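Local structure of mannosylglycerate hydrolase MGH1-like glycoside hydrolase domain-containing protein (Thermus thermophilus HB8, 4WVA) at residues 15-18 / 19-22; 136-139 / 140-144; 384-388 / 389-393. The protein hydrolyses mannosylglycerate, a solute made by thermophiles under osmotic stress, to mannose and glycerate, and probably cleaves glucosylglycerate in the same way. All coordinates share one frame; numbering follows the deposited sequence.

Contact 1. Residues 15-18 / 19-22; sequences NSRG and AFTV
Arg17 lays its CB methylene over one face of the Phe20 ring, 3.9 Å from the ring centroid, in a CH-pi contact displaced toward the CZ end. Beyond CB the arginine bends at its second torsion (chi2 -67°), which carries the guanidinium away from the ring and across to Val22, whose CG2 methyl sits over one guanidinium face, 3.7 Å from NH2. That methyl also touches Asn15 CB at 3.7 Å, while Thr21 CG2 reaches the same CB from another direction. Two backbone bonds underlie this packing. Arg17 N donates to Phe20 O at 2.7 Å, nearly straight at 171°, and Val22 N donates to Asn15 O at 3.0 Å. They flank Ser16 and Thr21, which form a single antiparallel bridge of the non-hydrogen-bonded kind. In the next shell, Arg17 NH1 donates to Ser16 O at 2.9 Å, from above the carbonyl plane, and also to Arg14 O. An alanine here keeps CB over Phe20 but lacks the guanidinium, which would probably leave Ser16 O and Arg14 O without their shared donor and the Val22 methyl less covered. Glu54 and Trp43 bond to Thr21 OG1, Arg50 bonds to Ser16 OG, and His75 stacks on Phe20. Gly18 has a positive phi, where a side chain would collide with neighbouring backbone, so the corner depends on its bare CA. Ser16 OG accepts from Gly18 N at 3.1 Å, an ST turn, and the whole is a tight antiparallel reversal in the loop that follows helix 4-15 in this (alpha/alpha)6-barrel protein.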
ATOM      1  N   ASN A  15      38.454  -8.218  16.349  1.00 12.85           N
ATOM      2  CA  ASN A  15      37.641  -9.357  15.917  1.00 12.62           C
ATOM      3  C   ASN A  15      37.797  -9.682  14.429  1.00 12.31           C
ATOM      4  O   ASN A  15      37.248 -10.670  13.940  1.00 12.56           O
ATOM      5  CB  ASN A  15      36.156  -9.107  16.236  1.00 12.42           C
ATOM      6  CG  ASN A  15      35.859  -9.053  17.724  1.00 12.24           C
ATOM      7  OD1 ASN A  15      34.761  -8.614  18.127  1.00 13.62           O
ATOM      8  ND2 ASN A  15      36.779  -9.502  18.542  1.00 11.45           N
ATOM      9  N   SER A  16      38.533  -8.864  13.697  1.00 12.17           N
ATOM     10  CA  SER A  16      38.760  -9.129  12.271  1.00 13.18           C
ATOM     11  C   SER A  16      39.656 -10.326  12.097  1.00 14.23           C
ATOM     12  O   SER A  16      40.630 -10.491  12.839  1.00 13.91           O
ATOM     13  CB  SER A  16      39.403  -7.930  11.587  1.00 13.51           C
ATOM     14  OG  SER A  16      39.583  -8.191  10.209  1.00 13.29           O
ATOM     15  N   ARG A  17      39.322 -11.163  11.115  1.00 13.99           N
ATOM     16  CA  ARG A  17      40.211 -12.242  10.671  1.00 15.24           C
ATOM     17  C   ARG A  17      40.646 -11.992   9.220  1.00 15.99           C
ATOM     18  O   ARG A  17      40.946 -12.926   8.483  1.00 18.88           O
ATOM     19  CB  ARG A  17      39.509 -13.590  10.832  1.00 14.99           C
ATOM     20  CG  ARG A  17      39.023 -13.903  12.251  1.00 15.77           C
ATOM     21  CD  ARG A  17      40.166 -14.093  13.243  1.00 16.48           C
ATOM     22  NE  ARG A  17      39.703 -14.238  14.633  1.00 16.73           N
ATOM     23  CZ  ARG A  17      39.677 -13.269  15.554  1.00 17.57           C
ATOM     24  NH1 ARG A  17      40.121 -12.038  15.296  1.00 17.57           N
ATOM     25  NH2 ARG A  17      39.237 -13.548  16.776  1.00 17.64           N
ATOM     26  N   GLY A  18      40.714 -10.728   8.834  1.00 16.77           N
ATOM     27  CA  GLY A  18      41.060 -10.337   7.474  1.00 17.98           C
ATOM     28  C   GLY A  18      39.830 -10.083   6.630  1.00 17.32           C
ATOM     29  O   GLY A  18      39.464  -8.940   6.373  1.00 18.24           O
ATOM     30  N   ALA A  19      39.225 -11.164   6.166  1.00 17.42           N
ATOM     31  CA  ALA A  19      38.115 -11.100   5.233  1.00 17.27           C
ATOM     32  C   ALA A  19      36.754 -11.147   5.914  1.00 15.67           C
ATOM     33  O   ALA A  19      35.740 -10.893   5.271  1.00 16.54           O
ATOM     34  CB  ALA A  19      38.221 -12.256   4.254  1.00 19.42           C
ATOM     35  N   PHE A  20      36.720 -11.493   7.197  1.00 13.90           N
ATOM     36  CA  PHE A  20      35.467 -11.546   7.946  1.00 13.42           C
ATOM     37  C   PHE A  20      35.760 -11.189   9.391  1.00 12.67           C
ATOM     38  O   PHE A  20      36.919 -11.119   9.799  1.00 12.96           O
ATOM     39  CB  PHE A  20      34.797 -12.919   7.849  1.00 13.21           C
ATOM     40  CG  PHE A  20      35.530 -14.008   8.594  1.00 13.48           C
ATOM     41  CD1 PHE A  20      35.193 -14.335   9.895  1.00 13.98           C
ATOM     42  CD2 PHE A  20      36.555 -14.706   7.969  1.00 13.46           C
ATOM     43  CE1 PHE A  20      35.907 -15.311  10.589  1.00 14.45           C
ATOM     44  CE2 PHE A  20      37.260 -15.685   8.651  1.00 13.96           C
ATOM     45  CZ  PHE A  20      36.918 -15.998   9.951  1.00 14.65           C
ATOM     46  N   THR A  21      34.695 -10.914  10.137  1.00 11.07           N
ATOM     47  CA  THR A  21      34.785 -10.485  11.512  1.00 10.45           C
ATOM     48  C   THR A  21      34.024 -11.480  12.370  1.00 10.74           C
ATOM     49  O   THR A  21      32.870 -11.818  12.081  1.00 10.61           O
ATOM     50  CB  THR A  21      34.171  -9.081  11.657  1.00  9.78           C
ATOM     51  OG1 THR A  21      34.666  -8.233  10.610  1.00 10.32           O
ATOM     52  CG2 THR A  21      34.477  -8.497  13.002  1.00  9.63           C
ATOM     53  N   VAL A  22      34.665 -12.019  13.394  1.00 10.43           N
ATOM     54  CA  VAL A  22      33.930 -12.846  14.346  1.00 10.42           C
ATOM     55  C   VAL A  22      32.965 -12.001  15.163  1.00 10.62           C
ATOM     56  O   VAL A  22      33.284 -10.875  15.516  1.00 10.81           O
ATOM     57  CB  VAL A  22      34.835 -13.642  15.301  1.00 10.77           C
ATOM     58  CG1 VAL A  22      35.736 -14.559  14.507  1.00 11.08           C
ATOM     59  CG2 VAL A  22      35.622 -12.744  16.253  1.00 10.68           C
TER

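Contact 2. Residues 136-139 / 140-144; sequences LAFH and RWLYH
Leu136 meets Arg140 one helical turn on, both through side chains and through the backbone. The leucine CD2 methyl lies 3.5 Å from Arg140 NH2, and Leu136 O accepts from Arg140 N at 2.9 Å. The arginine runs out extended through its first two torsions and then bends at chi3 (-63°), which folds its guanidinium back beside the leucine; there NH2 finds its charged mate outside the two segments, in a salt bridge to Glu261. Leu136 itself packs on Ile262 and Trp265 of helix 260-275. Ala137 contributes mostly backbone: its O accepts from Trp141 N, and Arg140 NH1 stands near its CA. A bound methylpentanediol, probably from the crystallisation liquor, approaches its methyl group to about 4 Å. This i to i+4 ladder is the ordinary alpha-helical pattern, here in helix 121-146 of the (alpha/alpha)6-barrel, one flank of which packs on helices 235-254 and 260-275. Phe138 points to a different flank, among Leu69 and Thr102 of loops, and its side chain comes within about 4 Å of that of Leu33, which probably binds substrate. Leu142 CD1 lies over one ring face, 4.3 Å from the centroid, in a CH-pi contact, whereas Trp141 CE3 comes up to the ring edge, 4.4 Å from Phe138 CE1. The Phe138 carbonyl takes the Leu142 N-H. His139 has its O bound by Tyr143 N at 3.3 Å, and Tyr143 CD2 also lies 3.2 Å from that oxygen. The tyrosine ring stacks on Trp265, and its OH is bonded to Asn245, beside which the His139 side chain also packs.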
ATOM      1  N   LEU A 136      20.308 -12.700  -5.388  1.00 12.43           N
ATOM      2  CA  LEU A 136      19.099 -13.142  -6.067  1.00 12.50           C
ATOM      3  C   LEU A 136      18.910 -14.655  -5.875  1.00 12.13           C
ATOM      4  O   LEU A 136      17.800 -15.126  -5.638  1.00 11.75           O
ATOM      5  CB  LEU A 136      19.181 -12.775  -7.548  1.00 13.77           C
ATOM      6  CG  LEU A 136      17.963 -13.044  -8.417  1.00 14.42           C
ATOM      7  CD1 LEU A 136      16.802 -12.158  -8.014  1.00 14.75           C
ATOM      8  CD2 LEU A 136      18.329 -12.825  -9.875  1.00 15.82           C
ATOM      9  N   ALA A 137      20.003 -15.408  -5.971  1.00 11.77           N
ATOM     10  CA  ALA A 137      19.943 -16.862  -5.804  1.00 11.63           C
ATOM     11  C   ALA A 137      19.577 -17.256  -4.379  1.00 11.19           C
ATOM     12  O   ALA A 137      18.881 -18.246  -4.157  1.00 11.41           O
ATOM     13  CB  ALA A 137      21.263 -17.500  -6.221  1.00 11.38           C
ATOM     14  N   PHE A 138      20.037 -16.474  -3.397  1.00 11.19           N
ATOM     15  CA  PHE A 138      19.681 -16.705  -2.015  1.00 10.80           C
ATOM     16  C   PHE A 138      18.176 -16.446  -1.789  1.00 10.64           C
ATOM     17  O   PHE A 138      17.479 -17.261  -1.182  1.00 10.41           O
ATOM     18  CB  PHE A 138      20.559 -15.831  -1.095  1.00 10.86           C
ATOM     19  CG  PHE A 138      20.203 -15.886   0.372  1.00 10.21           C
ATOM     20  CD1 PHE A 138      19.718 -17.045   0.979  1.00 10.37           C
ATOM     21  CD2 PHE A 138      20.401 -14.765   1.172  1.00 10.61           C
ATOM     22  CE1 PHE A 138      19.418 -17.090   2.318  1.00 10.21           C
ATOM     23  CE2 PHE A 138      20.115 -14.807   2.521  1.00 10.37           C
ATOM     24  CZ  PHE A 138      19.620 -15.961   3.100  1.00 10.45           C
ATOM     25  N   HIS A 139      17.680 -15.314  -2.283  1.00 11.09           N
ATOM     26  CA  HIS A 139      16.268 -15.003  -2.135  1.00 11.48           C
ATOM     27  C   HIS A 139      15.430 -16.076  -2.851  1.00 11.83           C
ATOM     28  O   HIS A 139      14.432 -16.556  -2.321  1.00 12.31           O
ATOM     29  CB  HIS A 139      15.966 -13.619  -2.687  1.00 11.13           C
ATOM     30  CG  HIS A 139      16.358 -12.484  -1.784  1.00 11.73           C
ATOM     31  ND1 HIS A 139      17.585 -12.387  -1.147  1.00 13.02           N
ATOM     32  CD2 HIS A 139      15.673 -11.377  -1.439  1.00 11.31           C
ATOM     33  CE1 HIS A 139      17.620 -11.261  -0.443  1.00 11.50           C
ATOM     34  NE2 HIS A 139      16.482 -10.622  -0.626  1.00 12.96           N
ATOM     35  N   ARG A 140      15.863 -16.478  -4.034  1.00 12.63           N
ATOM     36  CA  ARG A 140      15.153 -17.524  -4.763  1.00 13.02           C
ATOM     37  C   ARG A 140      15.077 -18.834  -3.975  1.00 12.46           C
ATOM     38  O   ARG A 140      14.034 -19.478  -3.944  1.00 12.64           O
ATOM     39  CB  ARG A 140      15.803 -17.747  -6.115  1.00 14.69           C
ATOM     40  CG  ARG A 140      15.055 -18.737  -6.972  1.00 16.84           C
ATOM     41  CD  ARG A 140      15.775 -18.906  -8.280  1.00 18.73           C
ATOM     42  NE  ARG A 140      15.812 -17.663  -9.049  1.00 20.92           N
ATOM     43  CZ  ARG A 140      16.900 -17.031  -9.455  1.00 22.81           C
ATOM     44  NH1 ARG A 140      18.122 -17.493  -9.178  1.00 24.39           N
ATOM     45  NH2 ARG A 140      16.759 -15.927 -10.182  1.00 23.56           N
ATOM     46  N   TRP A 141      16.198 -19.232  -3.359  1.00 11.89           N
ATOM     47  CA  TRP A 141      16.238 -20.400  -2.503  1.00 11.94           C
ATOM     48  C   TRP A 141      15.234 -20.289  -1.360  1.00 12.06           C
ATOM     49  O   TRP A 141      14.539 -21.252  -1.035  1.00 12.30           O
ATOM     50  CB  TRP A 141      17.672 -20.643  -1.967  1.00 12.23           C
ATOM     51  CG  TRP A 141      17.713 -21.815  -1.077  1.00 13.09           C
ATOM     52  CD1 TRP A 141      17.875 -23.116  -1.459  1.00 13.43           C
ATOM     53  CD2 TRP A 141      17.509 -21.833   0.335  1.00 13.85           C
ATOM     54  NE1 TRP A 141      17.788 -23.941  -0.375  1.00 13.80           N
ATOM     55  CE2 TRP A 141      17.564 -23.185   0.743  1.00 14.55           C
ATOM     56  CE3 TRP A 141      17.287 -20.844   1.301  1.00 14.79           C
ATOM     57  CZ2 TRP A 141      17.417 -23.568   2.068  1.00 15.70           C
ATOM     58  CZ3 TRP A 141      17.135 -21.233   2.617  1.00 15.76           C
ATOM     59  CH2 TRP A 141      17.199 -22.578   2.984  1.00 15.86           C
ATOM     60  N   LEU A 142      15.175 -19.126  -0.717  1.00 11.37           N
ATOM     61  CA  LEU A 142      14.253 -18.947   0.376  1.00 11.81           C
ATOM     62  C   LEU A 142      12.816 -19.288  -0.030  1.00 11.78           C
ATOM     63  O   LEU A 142      12.159 -20.050   0.657  1.00 11.81           O
ATOM     64  CB  LEU A 142      14.341 -17.517   0.950  1.00 12.05           C
ATOM     65  CG  LEU A 142      15.583 -17.169   1.755  1.00 12.37           C
ATOM     66  CD1 LEU A 142      15.635 -15.664   1.994  1.00 13.42           C
ATOM     67  CD2 LEU A 142      15.620 -17.900   3.087  1.00 12.82           C
ATOM     68  N   TYR A 143      12.334 -18.744  -1.141  1.00 12.84           N
ATOM     69  CA  TYR A 143      10.961 -19.038  -1.578  1.00 13.43           C
ATOM     70  C   TYR A 143      10.795 -20.476  -2.052  1.00 14.20           C
ATOM     71  O   TYR A 143       9.808 -21.121  -1.732  1.00 14.02           O
ATOM     72  CB  TYR A 143      10.496 -18.047  -2.640  1.00 13.80           C
ATOM     73  CG  TYR A 143      10.399 -16.671  -2.054  1.00 14.06           C
ATOM     74  CD1 TYR A 143       9.388 -16.361  -1.164  1.00 14.06           C
ATOM     75  CD2 TYR A 143      11.352 -15.704  -2.327  1.00 14.25           C
ATOM     76  CE1 TYR A 143       9.304 -15.115  -0.594  1.00 14.06           C
ATOM     77  CE2 TYR A 143      11.288 -14.456  -1.746  1.00 14.31           C
ATOM     78  CZ  TYR A 143      10.263 -14.158  -0.892  1.00 14.02           C
ATOM     79  OH  TYR A 143      10.165 -12.934  -0.286  1.00 15.14           O
ATOM     80  N   HIS A 144      11.773 -20.990  -2.783  1.00 15.76           N
ATOM     81  CA  HIS A 144      11.667 -22.366  -3.290  1.00 17.65           C
ATOM     82  C   HIS A 144      11.647 -23.384  -2.150  1.00 16.78           C
ATOM     83  O   HIS A 144      10.852 -24.330  -2.167  1.00 17.14           O
ATOM     84  CB  HIS A 144      12.823 -22.681  -4.252  1.00 19.53           C
ATOM     85  CG  HIS A 144      12.761 -24.062  -4.856  1.00 24.61           C
ATOM     86  ND1 HIS A 144      13.618 -25.078  -4.486  1.00 28.23           N
ATOM     87  CD2 HIS A 144      11.949 -24.586  -5.804  1.00 27.44           C
ATOM     88  CE1 HIS A 144      13.337 -26.171  -5.176  1.00 28.11           C
ATOM     89  NE2 HIS A 144      12.328 -25.898  -5.986  1.00 29.24           N
TER

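Contact 3. Residues 384-388 / 389-393; sequences ALMER and EGFRE
Met386 and Phe391 make the side-chain contact that joins the end of helix 372-389 to the loop after it. It is a Met-aromatic contact at the ring edge: SD lies 3.7 Å from Phe391 CD1 and 4.9 Å from the ring centroid, close to the ring plane, and the two side chains cross at about a right angle. Met386 CG stands anti to its own carbonyl carbon (chi1 -65°), a turn that brings CG and SD alongside that edge. Met386 CB is 4.0 Å from Phe391 CE1. Ala412 and Ala415 of helix 409-418, and Leu4, Lys7, Ala8 and Val11 of helix 4-15, also pack on Phe391.

Among the hydrogen bonds, Glu389 N donates to Leu385 O at 2.9 Å, the last regular helical step. Gly390 N reaches Met386 O at 2.9 Å as well, but the N-H is bent to 125° and the bond is weak. Gly390 takes a positive phi of 73°, turning the chain out of the helix; its carbonyl swings back, and Met386 CA approaches Gly390 O at 3.4 Å in a CA-H...O contact. The same oxygen is bonded to the hydroxyl of Tyr395.

Polar ends look elsewhere: Glu389 OE1 accepts from Gly402 N. Glu393, probably the proton acceptor of the active site, has its carboxylate bonded to Tyr28 OH and Gly405 N. Chemically, the helix exit thus rests on a sulfur set against a ring edge, a contact likely to combine dispersion with weak electrostatic attraction, and on backbone bonds of declining strength, while the carboxylate of Glu393 is held by partners beyond the helix.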
ATOM      1  N   ALA A 384      23.999   5.194  25.110  1.00 12.73           N
ATOM      2  CA  ALA A 384      24.221   5.260  26.565  1.00 12.48           C
ATOM      3  C   ALA A 384      24.683   3.911  27.126  1.00 12.54           C
ATOM      4  O   ALA A 384      25.624   3.832  27.933  1.00 11.97           O
ATOM      5  CB  ALA A 384      22.962   5.726  27.275  1.00 12.64           C
ATOM      6  N   LEU A 385      24.025   2.845  26.690  1.00 12.13           N
ATOM      7  CA  LEU A 385      24.381   1.495  27.139  1.00 12.60           C
ATOM      8  C   LEU A 385      25.834   1.160  26.776  1.00 12.75           C
ATOM      9  O   LEU A 385      26.603   0.627  27.597  1.00 12.84           O
ATOM     10  CB  LEU A 385      23.424   0.491  26.506  1.00 12.71           C
ATOM     11  CG  LEU A 385      22.003   0.478  27.083  1.00 12.82           C
ATOM     12  CD1 LEU A 385      21.080  -0.387  26.223  1.00 12.91           C
ATOM     13  CD2 LEU A 385      22.021  -0.036  28.512  1.00 13.19           C
ATOM     14  N   MET A 386      26.215   1.475  25.540  1.00 12.50           N
ATOM     15  CA  MET A 386      27.566   1.165  25.056  1.00 12.83           C
ATOM     16  C   MET A 386      28.616   2.069  25.700  1.00 14.29           C
ATOM     17  O   MET A 386      29.722   1.608  25.993  1.00 14.20           O
ATOM     18  CB  MET A 386      27.601   1.235  23.534  1.00 12.71           C
ATOM     19  CG  MET A 386      26.725   0.152  22.920  1.00 12.16           C
ATOM     20  SD  MET A 386      26.901  -0.067  21.151  1.00 11.93           S
ATOM     21  CE  MET A 386      25.921   1.282  20.510  1.00 12.09           C
ATOM     22  N   GLU A 387      28.266   3.329  25.952  1.00 15.45           N
ATOM     23  CA  GLU A 387      29.187   4.236  26.653  1.00 17.89           C
ATOM     24  C   GLU A 387      29.509   3.740  28.056  1.00 18.25           C
ATOM     25  O   GLU A 387      30.650   3.811  28.493  1.00 19.55           O
ATOM     26  CB  GLU A 387      28.580   5.614  26.788  1.00 19.14           C
ATOM     27  CG  GLU A 387      28.659   6.446  25.546  1.00 21.17           C
ATOM     28  CD  GLU A 387      27.685   7.601  25.605  1.00 22.70           C
ATOM     29  OE1 GLU A 387      26.986   7.790  26.638  1.00 26.27           O
ATOM     30  OE2 GLU A 387      27.594   8.312  24.613  1.00 24.26           O
ATOM     31  N   ARG A 388      28.505   3.260  28.774  1.00 18.18           N
ATOM     32  CA  ARG A 388      28.685   2.884  30.176  1.00 20.72           C
ATOM     33  C   ARG A 388      29.217   1.469  30.356  1.00 19.70           C
ATOM     34  O   ARG A 388      29.991   1.223  31.273  1.00 18.97           O
ATOM     35  CB  ARG A 388      27.386   3.023  30.966  1.00 24.93           C
ATOM     36  CG  ARG A 388      27.585   2.855  32.473  1.00 30.88           C
ATOM     37  CD  ARG A 388      26.292   3.040  33.257  1.00 35.50           C
ATOM     38  NE  ARG A 388      25.727   4.389  33.138  1.00 40.44           N
ATOM     39  CZ  ARG A 388      26.168   5.475  33.785  1.00 44.01           C
ATOM     40  NH1 ARG A 388      27.219   5.414  34.603  1.00 45.63           N
ATOM     41  NH2 ARG A 388      25.560   6.643  33.602  1.00 44.11           N
ATOM     42  N   GLU A 389      28.817   0.548  29.479  1.00 16.99           N
ATOM     43  CA  GLU A 389      29.109  -0.864  29.680  1.00 16.91           C
ATOM     44  C   GLU A 389      29.986  -1.474  28.591  1.00 15.62           C
ATOM     45  O   GLU A 389      30.277  -2.670  28.635  1.00 16.19           O
ATOM     46  CB  GLU A 389      27.797  -1.646  29.824  1.00 17.79           C
ATOM     47  CG  GLU A 389      27.090  -1.382  31.140  1.00 19.36           C
ATOM     48  CD  GLU A 389      27.715  -2.137  32.294  1.00 20.45           C
ATOM     49  OE1 GLU A 389      27.883  -3.371  32.208  1.00 20.79           O
ATOM     50  OE2 GLU A 389      28.041  -1.494  33.320  1.00 26.35           O
ATOM     51  N   GLY A 390      30.414  -0.666  27.635  1.00 14.04           N
ATOM     52  CA  GLY A 390      31.170  -1.160  26.509  1.00 13.97           C
ATOM     53  C   GLY A 390      30.294  -1.926  25.539  1.00 13.39           C
ATOM     54  O   GLY A 390      29.061  -1.825  25.583  1.00 14.26           O
ATOM     55  N   PHE A 391      30.952  -2.659  24.654  1.00 12.73           N
ATOM     56  CA  PHE A 391      30.303  -3.304  23.508  1.00 12.29           C
ATOM     57  C   PHE A 391      30.000  -4.740  23.855  1.00 12.17           C
ATOM     58  O   PHE A 391      30.854  -5.607  23.760  1.00 12.42           O
ATOM     59  CB  PHE A 391      31.195  -3.167  22.289  1.00 12.20           C
ATOM     60  CG  PHE A 391      31.494  -1.727  21.948  1.00 12.52           C
ATOM     61  CD1 PHE A 391      30.503  -0.910  21.439  1.00 12.59           C
ATOM     62  CD2 PHE A 391      32.744  -1.174  22.201  1.00 12.97           C
ATOM     63  CE1 PHE A 391      30.750   0.421  21.152  1.00 12.46           C
ATOM     64  CE2 PHE A 391      33.004   0.158  21.915  1.00 13.19           C
ATOM     65  CZ  PHE A 391      32.013   0.956  21.386  1.00 12.92           C
ATOM     66  N   ARG A 392      28.761  -4.953  24.272  1.00 12.29           N
ATOM     67  CA  ARG A 392      28.288  -6.235  24.756  1.00 12.38           C
ATOM     68  C   ARG A 392      27.189  -6.722  23.831  1.00 11.85           C
ATOM     69  O   ARG A 392      26.603  -5.945  23.051  1.00 11.84           O
ATOM     70  CB  ARG A 392      27.731  -6.111  26.170  1.00 13.32           C
ATOM     71  CG  ARG A 392      28.772  -5.658  27.199  1.00 13.84           C
ATOM     72  CD  ARG A 392      29.903  -6.655  27.384  1.00 14.09           C
ATOM     73  NE  ARG A 392      29.442  -7.981  27.812  1.00 14.93           N
ATOM     74  CZ  ARG A 392      29.218  -8.351  29.068  1.00 15.35           C
ATOM     75  NH1 ARG A 392      29.390  -7.497  30.069  1.00 15.14           N
ATOM     76  NH2 ARG A 392      28.788  -9.581  29.331  1.00 16.18           N
ATOM     77  N   GLU A 393      26.909  -8.012  23.930  1.00 11.85           N
ATOM     78  CA  GLU A 393      25.904  -8.637  23.074  1.00 11.39           C
ATOM     79  C   GLU A 393      24.487  -8.100  23.384  1.00 11.29           C
ATOM     80  O   GLU A 393      23.687  -7.871  22.463  1.00 11.06           O
ATOM     81  CB  GLU A 393      25.989 -10.156  23.191  1.00 11.62           C
ATOM     82  CG  GLU A 393      25.336 -10.928  22.057  1.00 11.66           C
ATOM     83  CD  GLU A 393      25.515 -12.439  22.183  1.00 12.05           C
ATOM     84  OE1 GLU A 393      26.244 -12.876  23.108  1.00 11.90           O
ATOM     85  OE2 GLU A 393      24.946 -13.198  21.349  1.00 12.40           O
TER

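How the contacts relate
Contacts 1 and 3 lie near each other, with centres 21 Å and nearest atoms about 7 Å apart. Helices 4-15 and 409-418 relate them: residues 15-22 run off the end of the first, against which Phe391 packs, while Ser409 bonds to Val22 O and Ser411 to Arg392 O. Tyr28, a probable substrate-binding residue, lies near both: its side chain is about 6 Å from that of Val22, and its hydroxyl bonds to Glu393. Contact 2 stands apart, 27 Å from contact 1 between centres and 36 Å from contact 3, which lies on the opposite side of the chain's centre; it approaches the site from elsewhere, through Phe138 beside Leu33.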